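Side-chain contacts in regulatory protein of LacI family (PDB 3BBL), which probably regulates transcription as a LacI-family DNA-binding repressor or activator whose periplasmic-binding-protein-like part would sense a small effector: residues Q145-L148 and E149-T153; D108-A111 and G112-A116; E118-G122 and R123-R127. All coordinates share one frame; numbering follows the deposited sequence.

Interaction 1: Q145-L148 and E149-T153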
loop_
_atom_site.group_PDB
_atom_site.type_symbol
_atom_site.label_atom_id
_atom_site.label_comp_id
_atom_site.label_asym_id
_atom_site.label_seq_id
_atom_site.Cartn_x
_atom_site.Cartn_y
_atom_site.Cartn_z
ATOM N N GLN A 145 14.567 -4.800 21.292
ATOM C CA GLN A 145 14.840 -5.799 22.322
ATOM C C GLN A 145 15.356 -7.108 21.729
ATOM O O GLN A 145 16.288 -7.713 22.266
ATOM C CB GLN A 145 13.567 -6.049 23.148
ATOM C CG GLN A 145 13.737 -6.949 24.369
ATOM C CD GLN A 145 14.851 -6.486 25.296
ATOM O OE1 GLN A 145 14.945 -5.300 25.644
ATOM N NE2 GLN A 145 15.697 -7.423 25.708
ATOM N N GLY A 146 14.753 -7.538 20.626
ATOM C CA GLY A 146 15.175 -8.772 19.981
ATOM C C GLY A 146 16.631 -8.721 19.549
ATOM O O GLY A 146 17.358 -9.712 19.632
ATOM N N TYR A 147 17.050 -7.550 19.083
ATOM C CA TYR A 147 18.422 -7.316 18.656
ATOM C C TYR A 147 19.363 -7.472 19.865
ATOM O O TYR A 147 20.345 -8.217 19.815
ATOM C CB TYR A 147 18.527 -5.899 18.073
ATOM C CG TYR A 147 19.938 -5.384 17.883
ATOM C CD1 TYR A 147 20.670 -5.700 16.746
ATOM C CD2 TYR A 147 20.533 -4.567 18.839
ATOM C CE1 TYR A 147 21.962 -5.203 16.563
ATOM C CE2 TYR A 147 21.815 -4.073 18.673
ATOM C CZ TYR A 147 22.527 -4.391 17.533
ATOM O OH TYR A 147 23.792 -3.884 17.356
ATOM N N LEU A 148 19.054 -6.760 20.946
ATOM C CA LEU A 148 19.859 -6.817 22.156
ATOM C C LEU A 148 19.997 -8.248 22.655
ATOM O O LEU A 148 21.090 -8.682 23.020
ATOM C CB LEU A 148 19.241 -5.942 23.248
ATOM C CG LEU A 148 19.085 -4.464 22.871
ATOM C CD1 LEU A 148 18.383 -3.719 23.992
ATOM C CD2 LEU A 148 20.450 -3.857 22.578
ATOM N N GLU A 149 18.890 -8.983 22.661
ATOM C CA GLU A 149 18.905 -10.369 23.117
ATOM C C GLU A 149 19.797 -11.264 22.272
ATOM O O GLU A 149 20.573 -12.053 22.801
ATOM C CB GLU A 149 17.485 -10.943 23.133
ATOM C CG GLU A 149 16.741 -10.712 24.424
ATOM C CD GLU A 149 15.255 -11.035 24.314
ATOM O OE1 GLU A 149 14.908 -12.079 23.707
ATOM O OE2 GLU A 149 14.440 -10.243 24.841
ATOM N N ALA A 150 19.679 -11.152 20.954
ATOM C CA ALA A 150 20.493 -11.976 20.079
ATOM C C ALA A 150 21.976 -11.633 20.222
ATOM O O ALA A 150 22.817 -12.528 20.289
ATOM C CB ALA A 150 20.048 -11.808 18.630
HETATM N N MSE A 151 22.295 -10.344 20.278
HETATM C CA MSE A 151 23.686 -9.919 20.400
HETATM C C MSE A 151 24.249 -10.396 21.750
HETATM O O MSE A 151 25.352 -10.935 21.817
HETATM C CB MSE A 151 23.807 -8.386 20.269
HETATM C CG MSE A 151 23.365 -7.811 18.943
HETATM SE SE MSE A 151 24.448 -8.561 17.415
HETATM C CE MSE A 151 25.909 -7.233 17.577
ATOM N N GLN A 152 23.475 -10.214 22.813
ATOM C CA GLN A 152 23.869 -10.637 24.151
ATOM C C GLN A 152 24.107 -12.147 24.195
ATOM O O GLN A 152 25.108 -12.616 24.720
ATOM C CB GLN A 152 22.772 -10.254 25.149
ATOM C CG GLN A 152 22.946 -10.837 26.536
ATOM C CD GLN A 152 23.998 -10.116 27.345
ATOM O OE1 GLN A 152 23.864 -8.923 27.625
ATOM N NE2 GLN A 152 25.057 -10.835 27.729
ATOM N N THR A 153 23.175 -12.911 23.640
ATOM C CA THR A 153 23.301 -14.362 23.621
ATOM C C THR A 153 24.553 -14.827 22.876
ATOM O O THR A 153 25.208 -15.777 23.297
ATOM C CB THR A 153 22.056 -15.010 22.978
ATOM O OG1 THR A 153 20.924 -14.793 23.828
ATOM C CG2 THR A 153 22.255 -16.497 22.770
#
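The side chain of M151, a selenomethionine, reaches back one helical turn to lie on the phenol ring of Y147. Its CB, pointing toward the preceding turn, sits 3.5 Å from Y147 O, the carbonyl oxygen that also accepts the backbone bond from M151 N. CG lies beside the backbone N (chi1 -62°), which carries it over one face of the ring. M151 CG stands 3.8 Å from the centroid of the Y147 ring, 13° off the ring normal, a CH-pi contact nearly centred on the ring. A bend at chi2 leaves SE 4.9 Å from the Y147 ring centroid, oblique to it, a Met-aromatic contact; a further bend at chi3 sets M151 CE 4.0 Å from Y147 OH. The hydroxyl itself is hydrogen-bonded to I128 O.

Both residues lie on the inner side of helix 138-153, the helical crossover of the beta-alpha-beta unit that runs from strand 128-132 to strand 163-165. Here Y147 packs on I130 and V117, while M151 meets I128, V117 and I158, so that the pair packs between its own helix, strand 128-132 and helix 109-123.

The flank that carries Q145 and E149 is polar. Q145 NE2 donates to E149 OE2 at 3.2 Å, with the acceptor close to the amide plane and the carboxylate using its anti lone pair; the two planes are 42° apart. The bend of Q145 at chi2 folds its amide along the helix toward E149. The other carboxylate oxygen, E149 OE1, forms a salt bridge with R114, so the group is held at both oxygens. Towards the end of the helix, T153 OG1 donates to E149 O at 2.9 Å, joining T153 N on the opposite face of that carbonyl.

Interaction 2: D108-A111 and G112-A116; sequences DGTA and GTRQA
The guanidinium of R114 lies flat against the first turn of helix 109-123, one face set over A111 CA, which is 3.5 Å above the plane and offset toward the rim; T110 O lies over the same face. At its edge, in plane, a water accepts from R114 NH2 at 2.8 Å. The same terminal nitrogen lies 3.5 Å from A111 CB, while NH1 comes within 3.7 Å of T110 CG2. R114 runs back toward the start of the helix with CG anti to its backbone N (chi1 178°), and a bend at chi3 (60°) turns the guanidinium over A111.

The other flat group is the carboxylate of D108, the N-cap residue. Its OD1 is met from above the carboxylate plane by A111 N at 3.0 Å, a capping bond to one of the amides of the first turn. D108 OD2 accepts from the water that R114 NH2 holds, and is also reached by a weak hydrogen bond from Q271 of strand 267-275. G112 N bonds to D108 O and, weakly, to G109 O, while T113 N and R114 N follow the regular helical pattern.

Two threonines tie this helix to helix 138-153: T110 OG1 hydrogen-bonds with D142 O, and T113 OG1 with R143 O. T113 OG1 is placed between its own backbone N and carbonyl carbon, 3.1 Å from T110 O. R114 NH1 extends the link through a salt bridge to E149.

D108 OD2 and R114 NH2 remain 5.0 Å apart, so the water relays between opposite charges that do not touch. The capping carboxylate would probably be stabilised by both the helix N-terminus and this arginine, whose NH1 bonds directly to E149 while NH2 reaches D108 through the water.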
loop_
_atom_site.group_PDB
_atom_site.type_symbol
_atom_site.label_atom_id
_atom_site.label_comp_id
_atom_site.label_asym_id
_atom_site.label_seq_id
_atom_site.Cartn_x
_atom_site.Cartn_y
_atom_site.Cartn_z
ATOM N N ASP A 108 4.802 -10.689 17.582
ATOM C CA ASP A 108 5.978 -10.742 18.445
ATOM C C ASP A 108 7.158 -10.053 17.740
ATOM O O ASP A 108 7.990 -10.712 17.118
ATOM C CB ASP A 108 6.333 -12.203 18.759
ATOM C CG ASP A 108 7.372 -12.332 19.867
ATOM O OD1 ASP A 108 8.099 -11.352 20.134
ATOM O OD2 ASP A 108 7.469 -13.427 20.461
ATOM N N GLY A 109 7.210 -8.725 17.835
ATOM C CA GLY A 109 8.283 -7.971 17.214
ATOM C C GLY A 109 9.656 -8.439 17.670
ATOM O O GLY A 109 10.559 -8.655 16.857
ATOM N N THR A 110 9.814 -8.597 18.978
ATOM C CA THR A 110 11.074 -9.044 19.554
ATOM C C THR A 110 11.597 -10.309 18.872
ATOM O O THR A 110 12.759 -10.374 18.467
ATOM C CB THR A 110 10.908 -9.304 21.073
ATOM O OG1 THR A 110 10.556 -8.076 21.715
ATOM C CG2 THR A 110 12.194 -9.838 21.699
ATOM N N ALA A 111 10.737 -11.312 18.741
ATOM C CA ALA A 111 11.125 -12.570 18.115
ATOM C C ALA A 111 11.556 -12.357 16.660
ATOM O O ALA A 111 12.419 -13.072 16.146
ATOM C CB ALA A 111 9.973 -13.560 18.181
ATOM N N GLY A 112 10.950 -11.367 16.009
ATOM C CA GLY A 112 11.275 -11.072 14.627
ATOM C C GLY A 112 12.707 -10.620 14.440
ATOM O O GLY A 112 13.438 -11.187 13.639
ATOM N N THR A 113 13.110 -9.593 15.178
ATOM C CA THR A 113 14.465 -9.072 15.085
ATOM C C THR A 113 15.483 -10.069 15.641
ATOM O O THR A 113 16.570 -10.210 15.100
ATOM C CB THR A 113 14.592 -7.752 15.839
ATOM O OG1 THR A 113 14.102 -7.921 17.174
ATOM C CG2 THR A 113 13.778 -6.680 15.166
ATOM N N ARG A 114 15.134 -10.769 16.716
ATOM C CA ARG A 114 16.061 -11.741 17.281
ATOM C C ARG A 114 16.441 -12.757 16.205
ATOM O O ARG A 114 17.622 -13.062 15.991
ATOM C CB ARG A 114 15.431 -12.459 18.479
ATOM C CG ARG A 114 16.334 -13.523 19.100
ATOM C CD ARG A 114 15.757 -14.068 20.398
ATOM N NE ARG A 114 14.452 -14.692 20.191
ATOM C CZ ARG A 114 13.327 -14.331 20.811
ATOM N NH1 ARG A 114 13.320 -13.336 21.702
ATOM N NH2 ARG A 114 12.193 -14.956 20.516
ATOM N N GLN A 115 15.428 -13.258 15.512
ATOM C CA GLN A 115 15.630 -14.241 14.463
ATOM C C GLN A 115 16.496 -13.662 13.342
ATOM O O GLN A 115 17.402 -14.323 12.838
ATOM C CB GLN A 115 14.275 -14.659 13.913
ATOM C CG GLN A 115 14.248 -15.996 13.223
ATOM C CD GLN A 115 12.876 -16.301 12.662
ATOM O OE1 GLN A 115 11.857 -16.006 13.297
ATOM N NE2 GLN A 115 12.835 -16.897 11.472
ATOM N N ALA A 116 16.220 -12.423 12.960
ATOM C CA ALA A 116 16.990 -11.782 11.908
ATOM C C ALA A 116 18.450 -11.690 12.335
ATOM O O ALA A 116 19.345 -12.056 11.577
ATOM C CB ALA A 116 16.432 -10.383 11.610
HETATM O O HOH W 1 9.497 -15.292 21.233
#

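Interaction 3: E118-G122 and R123-R127; sequences EYLIG and RGHRR. With EDO (1,2-ethanediol), chain D.
The last turn of helix 109-123 closes in a Schellman motif at G124, where phi turns positive (108°); the CA atoms of I121 and H125 are 4.8 Å apart. L120 O accepts from H125 N at 3.2 Å and from R123 N at 2.9 Å, the two donors reaching it from opposite faces of its plane. I121 O takes G124 N from above the carbonyl plane and is also joined through a water to H125 O. The chain then leads into strand 128-132 of the periplasmic-binding-protein-like domain.

R123 folds over Y119. With bends at chi2 and chi3, its CD sits above one ring face, 4.3 Å from the Y119 ring centroid and 26° off the normal, a CH-pi contact; R123 CG is 3.9 Å from Y119 CE2. The touch comes from the aliphatic CG and CD; the guanidinium plane is turned 39° from the ring.

H125 lies on the flank facing the sheet, against A191 and A219, where its CD2 meets L120 CD2 at 3.9 Å. L120 packs on strands 219-223 and 191-194, and H125 ND1 hydrogen-bonds with T190 OG1, which would help set the rotation of the imidazole. L120 O lies at the ring edge, in plane, 3.4 Å from H125 CD2. At that edge too, a 1,2-ethanediol, probably from the crystallisation liquor, hydrogen-bonds through O2, 3.0 Å from H125 NE2.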
loop_
_atom_site.group_PDB
_atom_site.type_symbol
_atom_site.label_atom_id
_atom_site.label_comp_id
_atom_site.label_asym_id
_atom_site.label_seq_id
_atom_site.Cartn_x
_atom_site.Cartn_y
_atom_site.Cartn_z
ATOM N N GLU A 118 20.033 -13.452 14.640
ATOM C CA GLU A 118 20.620 -14.789 14.769
ATOM C C GLU A 118 21.080 -15.271 13.402
ATOM O O GLU A 118 22.125 -15.901 13.266
ATOM C CB GLU A 118 19.606 -15.789 15.333
ATOM C CG GLU A 118 19.183 -15.480 16.763
ATOM C CD GLU A 118 18.127 -16.428 17.281
ATOM O OE1 GLU A 118 17.300 -16.894 16.467
ATOM O OE2 GLU A 118 18.114 -16.695 18.498
ATOM N N TYR A 119 20.285 -14.962 12.385
ATOM C CA TYR A 119 20.617 -15.351 11.024
ATOM C C TYR A 119 21.925 -14.684 10.589
ATOM O O TYR A 119 22.806 -15.333 10.033
ATOM C CB TYR A 119 19.495 -14.962 10.060
ATOM C CG TYR A 119 19.806 -15.359 8.638
ATOM C CD1 TYR A 119 19.583 -16.657 8.192
ATOM C CD2 TYR A 119 20.400 -14.456 7.763
ATOM C CE1 TYR A 119 19.952 -17.048 6.906
ATOM C CE2 TYR A 119 20.776 -14.834 6.479
ATOM C CZ TYR A 119 20.550 -16.129 6.056
ATOM O OH TYR A 119 20.942 -16.492 4.785
ATOM N N LEU A 120 22.046 -13.384 10.839
ATOM C CA LEU A 120 23.261 -12.674 10.472
ATOM C C LEU A 120 24.462 -13.268 11.222
ATOM O O LEU A 120 25.506 -13.508 10.637
ATOM C CB LEU A 120 23.105 -11.180 10.760
ATOM C CG LEU A 120 22.086 -10.487 9.850
ATOM C CD1 LEU A 120 21.796 -9.094 10.381
ATOM C CD2 LEU A 120 22.617 -10.428 8.415
ATOM N N ILE A 121 24.301 -13.531 12.512
ATOM C CA ILE A 121 25.388 -14.114 13.292
ATOM C C ILE A 121 25.763 -15.484 12.719
ATOM O O ILE A 121 26.935 -15.865 12.720
ATOM C CB ILE A 121 24.971 -14.265 14.773
ATOM C CG1 ILE A 121 24.794 -12.881 15.389
ATOM C CG2 ILE A 121 25.989 -15.085 15.531
ATOM C CD1 ILE A 121 24.260 -12.906 16.792
ATOM N N GLY A 122 24.758 -16.205 12.222
ATOM C CA GLY A 122 24.982 -17.516 11.639
ATOM C C GLY A 122 25.783 -17.457 10.352
ATOM O O GLY A 122 26.327 -18.464 9.903
ATOM N N ARG A 123 25.853 -16.283 9.742
ATOM C CA ARG A 123 26.620 -16.137 8.522
ATOM C C ARG A 123 28.041 -15.727 8.902
ATOM O O ARG A 123 28.939 -15.722 8.060
ATOM C CB ARG A 123 25.992 -15.076 7.600
ATOM C CG ARG A 123 24.545 -15.348 7.148
ATOM C CD ARG A 123 24.296 -16.824 6.861
ATOM N NE ARG A 123 25.304 -17.351 5.956
ATOM C CZ ARG A 123 25.772 -18.595 5.997
ATOM N NH1 ARG A 123 25.323 -19.458 6.900
ATOM N NH2 ARG A 123 26.702 -18.967 5.134
ATOM N N GLY A 124 28.238 -15.388 10.177
ATOM C CA GLY A 124 29.554 -14.978 10.642
ATOM C C GLY A 124 29.680 -13.492 10.952
ATOM O O GLY A 124 30.755 -13.030 11.330
ATOM N N HIS A 125 28.604 -12.733 10.784
ATOM C CA HIS A 125 28.646 -11.302 11.078
ATOM C C HIS A 125 28.910 -11.030 12.550
ATOM O O HIS A 125 28.316 -11.689 13.417
ATOM C CB HIS A 125 27.327 -10.643 10.686
ATOM C CG HIS A 125 27.167 -10.462 9.211
ATOM N ND1 HIS A 125 27.852 -9.499 8.499
ATOM C CD2 HIS A 125 26.421 -11.138 8.309
ATOM C CE1 HIS A 125 27.533 -9.593 7.222
ATOM N NE2 HIS A 125 26.667 -10.580 7.079
ATOM N N ARG A 126 29.808 -10.090 12.842
ATOM C CA ARG A 126 30.083 -9.750 14.228
ATOM C C ARG A 126 29.887 -8.269 14.488
ATOM O O ARG A 126 29.745 -7.868 15.634
ATOM C CB ARG A 126 31.499 -10.179 14.647
ATOM C CG ARG A 126 31.735 -11.671 14.570
ATOM C CD ARG A 126 33.028 -12.063 15.268
ATOM N NE ARG A 126 32.844 -12.312 16.699
ATOM C CZ ARG A 126 33.468 -11.645 17.670
ATOM N NH1 ARG A 126 34.326 -10.673 17.375
ATOM N NH2 ARG A 126 33.236 -11.948 18.944
ATOM N N ARG A 127 29.939 -7.446 13.448
ATOM C CA ARG A 127 29.726 -6.018 13.635
ATOM C C ARG A 127 28.380 -5.730 12.988
ATOM O O ARG A 127 28.287 -5.455 11.792
ATOM C CB ARG A 127 30.860 -5.213 12.994
ATOM C CG ARG A 127 32.246 -5.487 13.612
ATOM C CD ARG A 127 33.300 -4.426 13.282
ATOM N NE ARG A 127 33.584 -4.301 11.854
ATOM C CZ ARG A 127 34.202 -5.217 11.117
ATOM N NH1 ARG A 127 34.617 -6.346 11.659
ATOM N NH2 ARG A 127 34.393 -5.006 9.823
HETATM C C1 EDO D . 26.749 -12.078 3.256
HETATM O O1 EDO D . 27.787 -11.279 3.837
HETATM C C2 EDO D . 26.049 -12.909 4.342
HETATM O O2 EDO D . 25.093 -12.099 5.029
HETATM O O HOH W 2 29.062 -14.649 14.051
#

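How the interactions relate
Interactions 2 and 3 occupy the beginning and end of helix 109-123, and interaction 1 belongs to helix 138-153 packed beside it. Interactions 1 and 2 are partly buried and meet directly: the salt bridge of E149 OE1 with R114 NH1 (2.8 Å) and the close approach of G146 CA to T113 OG1 join the two helices. Interaction 3 is a surface contact whose centre is about 23 Å from the centre of the chain, and touches interaction 1 through packing of I121 CD1 on A150 O. Chemistry follows place: capping and charge at the helix start, ring packing plus a polar pair in the neighbouring helix, and backbone capping bonds with an arginine-on-tyrosine CH-pi contact at the exposed C-terminal end.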